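Tyrosyl-DNA phosphodiesterase 2 (Danio rerio, PDB 4F1H) belongs to the endonuclease/exonuclease/phosphatase family and has a DNase I-like alpha/beta fold, modelled with a bound magnesium ion. Local coordinates at residues G165-A168 / G169-D172; R24-C27 / S28-L32. All coordinates share one frame; numbering follows the deposited sequence.

Contact 1. Residues G165-A168 / G169-D172; sequences GLPA and GVCD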
ATOM      1  N   GLY B 165       4.740   0.273   2.645  1.00 36.94           N
ATOM      2  CA  GLY B 165       5.297  -0.938   2.066  1.00 30.12           C
ATOM      3  C   GLY B 165       5.865  -1.845   3.158  1.00 27.11           C
ATOM      4  O   GLY B 165       5.814  -1.519   4.359  1.00 31.67           O
ATOM      5  N   LEU B 166       6.382  -2.999   2.738  1.00 27.92           N
ATOM      6  CA  LEU B 166       7.002  -3.932   3.672  1.00 24.14           C
ATOM      7  C   LEU B 166       8.358  -3.373   4.076  1.00 30.20           C
ATOM      8  O   LEU B 166       9.037  -2.760   3.264  1.00 32.82           O
ATOM      9  CB  LEU B 166       7.194  -5.309   3.023  1.00 23.80           C
ATOM     10  CG  LEU B 166       5.918  -5.984   2.522  1.00 26.03           C
ATOM     11  CD1 LEU B 166       6.258  -7.318   1.891  1.00 25.38           C
ATOM     12  CD2 LEU B 166       4.966  -6.168   3.690  1.00 21.88           C
ATOM     13  N   PRO B 167       8.751  -3.585   5.335  1.00 26.94           N
ATOM     14  CA  PRO B 167      10.050  -3.087   5.817  1.00 29.41           C
ATOM     15  C   PRO B 167      11.216  -3.758   5.124  1.00 27.97           C
ATOM     16  O   PRO B 167      11.095  -4.870   4.619  1.00 28.46           O
ATOM     17  CB  PRO B 167      10.073  -3.511   7.286  1.00 29.79           C
ATOM     18  CG  PRO B 167       8.669  -3.859   7.644  1.00 33.16           C
ATOM     19  CD  PRO B 167       8.010  -4.314   6.379  1.00 31.69           C
ATOM     20  N   ALA B 168      12.374  -3.097   5.115  1.00 28.41           N
ATOM     21  CA  ALA B 168      13.560  -3.698   4.496  1.00 32.01           C
ATOM     22  C   ALA B 168      13.852  -5.064   5.122  1.00 28.31           C
ATOM     23  O   ALA B 168      13.762  -5.211   6.350  1.00 32.54           O
ATOM     24  CB  ALA B 168      14.757  -2.772   4.642  1.00 38.21           C
ATOM     25  N   GLY B 169      14.165  -6.064   4.293  1.00 27.12           N
ATOM     26  CA  GLY B 169      14.460  -7.407   4.791  1.00 24.58           C
ATOM     27  C   GLY B 169      13.220  -8.308   4.810  1.00 24.87           C
ATOM     28  O   GLY B 169      13.327  -9.523   5.053  1.00 23.25           O
ATOM     29  N   VAL B 170      12.050  -7.719   4.572  1.00 22.54           N
ATOM     30  CA  VAL B 170      10.794  -8.493   4.607  1.00 22.48           C
ATOM     31  C   VAL B 170      10.179  -8.604   3.217  1.00 27.89           C
ATOM     32  O   VAL B 170       9.994  -7.588   2.546  1.00 28.03           O
ATOM     33  CB  VAL B 170       9.790  -7.856   5.560  1.00 22.81           C
ATOM     34  CG1 VAL B 170       8.477  -8.709   5.645  1.00 26.30           C
ATOM     35  CG2 VAL B 170      10.398  -7.727   6.957  1.00 22.55           C
ATOM     36  N   CYS B 171       9.876  -9.819   2.757  1.00 21.47           N
ATOM     37  CA  CYS B 171       9.258  -9.929   1.446  1.00 23.57           C
ATOM     38  C   CYS B 171       7.912 -10.614   1.550  1.00 21.24           C
ATOM     39  O   CYS B 171       7.625 -11.319   2.520  1.00 20.49           O
ATOM     40  CB  CYS B 171      10.144 -10.690   0.470  1.00 25.03           C
ATOM     41  SG  CYS B 171      10.349 -12.445   0.840  1.00 27.61           S
ATOM     42  N   ASP B 172       7.098 -10.403   0.526  1.00 20.73           N
ATOM     43  CA  ASP B 172       5.863 -11.162   0.378  1.00 20.33           C
ATOM     44  C   ASP B 172       6.259 -12.332  -0.539  1.00 23.01           C
ATOM     45  O   ASP B 172       6.762 -12.115  -1.660  1.00 22.87           O
ATOM     46  CB  ASP B 172       4.816 -10.229  -0.255  1.00 17.66           C
ATOM     47  CG  ASP B 172       3.536 -10.942  -0.669  1.00 18.08           C
ATOM     48  OD1 ASP B 172       3.626 -12.034  -1.273  1.00 21.00           O
ATOM     49  OD2 ASP B 172       2.454 -10.356  -0.405  1.00 21.39           O
TER
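Pro167 and Val170 meet across a tight turn, at its first and last positions. The Val170 N donates a hydrogen bond to the Pro167 O at 3.0 Å. The bond is moderately bent, with an N-H...O angle of 149°, and the donor is tilted from the carbonyl plane. On the side-chain level the CD corner of the proline ring lies 4.0 Å from the Val170 CB. The Pro167 O also touches the valine, 3.4 Å from its CB.

Leu166 reaches further along the chain. Its CB rests 3.6 Å from the Val170 O. Its CG stands opposite the carbonyl carbon (chi1 -59°), and the extended chi2 carries CD1 over the face of the Cys171-Asp172 peptide. There CD1 sits 3.5 Å from the Asp172 N and 3.9 Å from the Asp172 CB.

Gly169 takes the third turn position with a positive phi of 93°, where a side chain would press on the Ala168 O.

Leu135, Ile138 and Lys139 of helix 124-140 cover the Leu166, Pro167 and Val170 side chains. Asp172 OD2 forms a salt bridge with Arg204, while OD1 caps the following helix through weak bonds to Trp174 N and Glu175 N. The whole is a type II beta turn leading into short strand 170-172, which pairs antiparallel with strand 202-211 and ends in an aspartate N-cap.

Contact 2. Residues R24-C27 / S28-L32; sequences RGLC and SYLAL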
ATOM      1  N   ARG B  24     -12.765 -32.853   7.143  1.00 18.56           N
ATOM      2  CA  ARG B  24     -12.190 -34.075   6.591  1.00 23.17           C
ATOM      3  C   ARG B  24     -11.388 -33.774   5.334  1.00 18.71           C
ATOM      4  O   ARG B  24     -10.306 -34.357   5.098  1.00 20.13           O
ATOM      5  CB  ARG B  24     -13.301 -35.090   6.300  1.00 27.41           C
ATOM      6  CG  ARG B  24     -13.347 -36.236   7.279  1.00 45.38           C
ATOM      7  CD  ARG B  24     -14.259 -37.347   6.768  1.00 52.42           C
ATOM      8  NE  ARG B  24     -15.642 -36.879   6.646  1.00 52.93           N
ATOM      9  CZ  ARG B  24     -16.468 -36.724   7.684  1.00 58.33           C
ATOM     10  NH1 ARG B  24     -17.714 -36.285   7.494  1.00 55.22           N
ATOM     11  NH2 ARG B  24     -16.044 -37.008   8.918  1.00 56.34           N
ATOM     12  N   GLY B  25     -11.920 -32.864   4.529  1.00 18.12           N
ATOM     13  CA  GLY B  25     -11.201 -32.346   3.366  1.00 21.28           C
ATOM     14  C   GLY B  25      -9.854 -31.745   3.745  1.00 22.78           C
ATOM     15  O   GLY B  25      -8.819 -32.057   3.147  1.00 19.89           O
ATOM     16  N   LEU B  26      -9.852 -30.862   4.744  1.00 18.42           N
ATOM     17  CA  LEU B  26      -8.590 -30.290   5.181  1.00 18.49           C
ATOM     18  C   LEU B  26      -7.632 -31.386   5.638  1.00 17.79           C
ATOM     19  O   LEU B  26      -6.453 -31.340   5.329  1.00 18.35           O
ATOM     20  CB  LEU B  26      -8.816 -29.253   6.308  1.00 18.18           C
ATOM     21  CG  LEU B  26      -7.555 -28.742   7.003  1.00 20.81           C
ATOM     22  CD1 LEU B  26      -6.650 -27.981   6.041  1.00 20.51           C
ATOM     23  CD2 LEU B  26      -7.982 -27.829   8.188  1.00 22.72           C
ATOM     24  N   CYS B  27      -8.136 -32.360   6.392  1.00 18.63           N
ATOM     25  CA  CYS B  27      -7.263 -33.423   6.901  1.00 19.53           C
ATOM     26  C   CYS B  27      -6.646 -34.231   5.775  1.00 18.24           C
ATOM     27  O   CYS B  27      -5.496 -34.706   5.908  1.00 18.23           O
ATOM     28  CB  CYS B  27      -8.019 -34.360   7.834  1.00 19.23           C
ATOM     29  SG  CYS B  27      -8.366 -33.547   9.425  1.00 24.54           S
ATOM     30  N   SER B  28      -7.384 -34.390   4.677  0.71 18.85           N
ATOM     31  CA  SER B  28      -6.832 -35.103   3.506  0.71 19.95           C
ATOM     32  C   SER B  28      -5.642 -34.327   2.928  0.71 19.07           C
ATOM     33  O   SER B  28      -4.609 -34.909   2.566  0.71 18.37           O
ATOM     34  CB  SER B  28      -7.906 -35.307   2.437  0.71 21.35           C
ATOM     35  OG  SER B  28      -7.375 -35.977   1.295  0.71 22.87           O
ATOM     36  N   TYR B  29      -5.760 -32.998   2.884  1.00 16.54           N
ATOM     37  CA  TYR B  29      -4.630 -32.176   2.466  1.00 15.87           C
ATOM     38  C   TYR B  29      -3.457 -32.289   3.386  1.00 17.62           C
ATOM     39  O   TYR B  29      -2.309 -32.332   2.917  1.00 18.31           O
ATOM     40  CB  TYR B  29      -5.003 -30.681   2.241  1.00 16.41           C
ATOM     41  CG  TYR B  29      -5.756 -30.483   0.939  1.00 13.23           C
ATOM     42  CD1 TYR B  29      -5.073 -30.362  -0.272  1.00 20.13           C
ATOM     43  CD2 TYR B  29      -7.148 -30.463   0.926  1.00 19.13           C
ATOM     44  CE1 TYR B  29      -5.792 -30.208  -1.476  1.00 18.89           C
ATOM     45  CE2 TYR B  29      -7.880 -30.311  -0.250  1.00 19.42           C
ATOM     46  CZ  TYR B  29      -7.189 -30.183  -1.450  1.00 22.06           C
ATOM     47  OH  TYR B  29      -7.949 -30.074  -2.612  1.00 25.90           O
ATOM     48  N   LEU B  30      -3.695 -32.268   4.713  1.00 16.88           N
ATOM     49  CA  LEU B  30      -2.597 -32.415   5.662  1.00 15.50           C
ATOM     50  C   LEU B  30      -1.891 -33.759   5.531  1.00 19.58           C
ATOM     51  O   LEU B  30      -0.663 -33.816   5.629  1.00 19.13           O
ATOM     52  CB  LEU B  30      -3.105 -32.258   7.101  1.00 18.23           C
ATOM     53  CG  LEU B  30      -3.681 -30.871   7.370  1.00 18.86           C
ATOM     54  CD1 LEU B  30      -3.964 -30.748   8.899  1.00 25.56           C
ATOM     55  CD2 LEU B  30      -2.815 -29.717   6.880  1.00 23.18           C
ATOM     56  N   ALA B  31      -2.655 -34.822   5.270  1.00 18.86           N
ATOM     57  CA  ALA B  31      -2.084 -36.174   5.143  1.00 20.66           C
ATOM     58  C   ALA B  31      -1.206 -36.239   3.888  1.00 20.79           C
ATOM     59  O   ALA B  31      -0.142 -36.885   3.867  1.00 23.20           O
ATOM     60  CB  ALA B  31      -3.176 -37.195   5.084  1.00 17.71           C
ATOM     61  N   LEU B  32      -1.634 -35.535   2.847  1.00 16.16           N
ATOM     62  CA  LEU B  32      -0.855 -35.524   1.589  1.00 19.28           C
ATOM     63  C   LEU B  32       0.391 -34.638   1.649  1.00 21.17           C
ATOM     64  O   LEU B  32       1.503 -35.066   1.291  1.00 20.80           O
ATOM     65  CB  LEU B  32      -1.768 -35.118   0.421  1.00 18.29           C
ATOM     66  CG  LEU B  32      -1.058 -34.872  -0.910  1.00 20.37           C
ATOM     67  CD1 LEU B  32      -0.344 -36.133  -1.354  1.00 19.08           C
ATOM     68  CD2 LEU B  32      -2.123 -34.495  -1.916  1.00 15.36           C
TER
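Cys27, Ser28 and Leu26 bury the most surface here, largely through the backbone of one helix. Ser28 N bonds to Arg24 O at 3.0 Å, and its CB lies 3.4 Å from the Gly25 O. Three residues on, Cys27 O accepts the Ala31 N at 2.9 Å, and the Ala31 CB packs beside that same oxygen.

Leu26 O receives the Leu30 N in its carbonyl plane, with an N-H...O angle of 160°. The Leu30 CG, set opposite its own carbonyl carbon (chi1 -63°), comes within 3.5 Å of the Leu26 O. Further out, Leu26 CD1 and Leu30 CD2 make a loose apolar contact at 4.3 Å. Tyr29 turns the edge of its ring to the previous turn, with CD2 3.2 Å from the Gly25 O. That oxygen also accepts the Tyr29 N.

Tyr29 stacks edge-to-face with Trp9 of strand 4-10, where Leu26 also packs on Trp9 and Leu30 on Ile7. Cys27 faces Leu51 and Arg54 of helix 45-54. The four backbone bonds, from Ser28 N to Ala31 N, are the consecutive i+4 to i bonds of alpha helix 19-33, the connecting helix of the beta-alpha-beta unit formed with strands 4-10 and 37-43.

How the contacts relate
Contact 2 comes early in the chain and contact 1 much later, and the two do not touch. Their centres are 32 Å apart and their nearest atoms about 20 Å apart, on opposite sides of the chain's centre. They involve different sheets: contact 2 packs against one, and contact 1 supplies a strand to the other. Helix 19-33 of contact 2 packs on strand 4-10 of the six-stranded sheet, while the strand of contact 1 pairs with 202-211 in the seven-stranded one. Neither adjoins the bound nucleic acid: the nearest atom of contact 1 is about 11 Å from it and that of contact 2 about 14 Å.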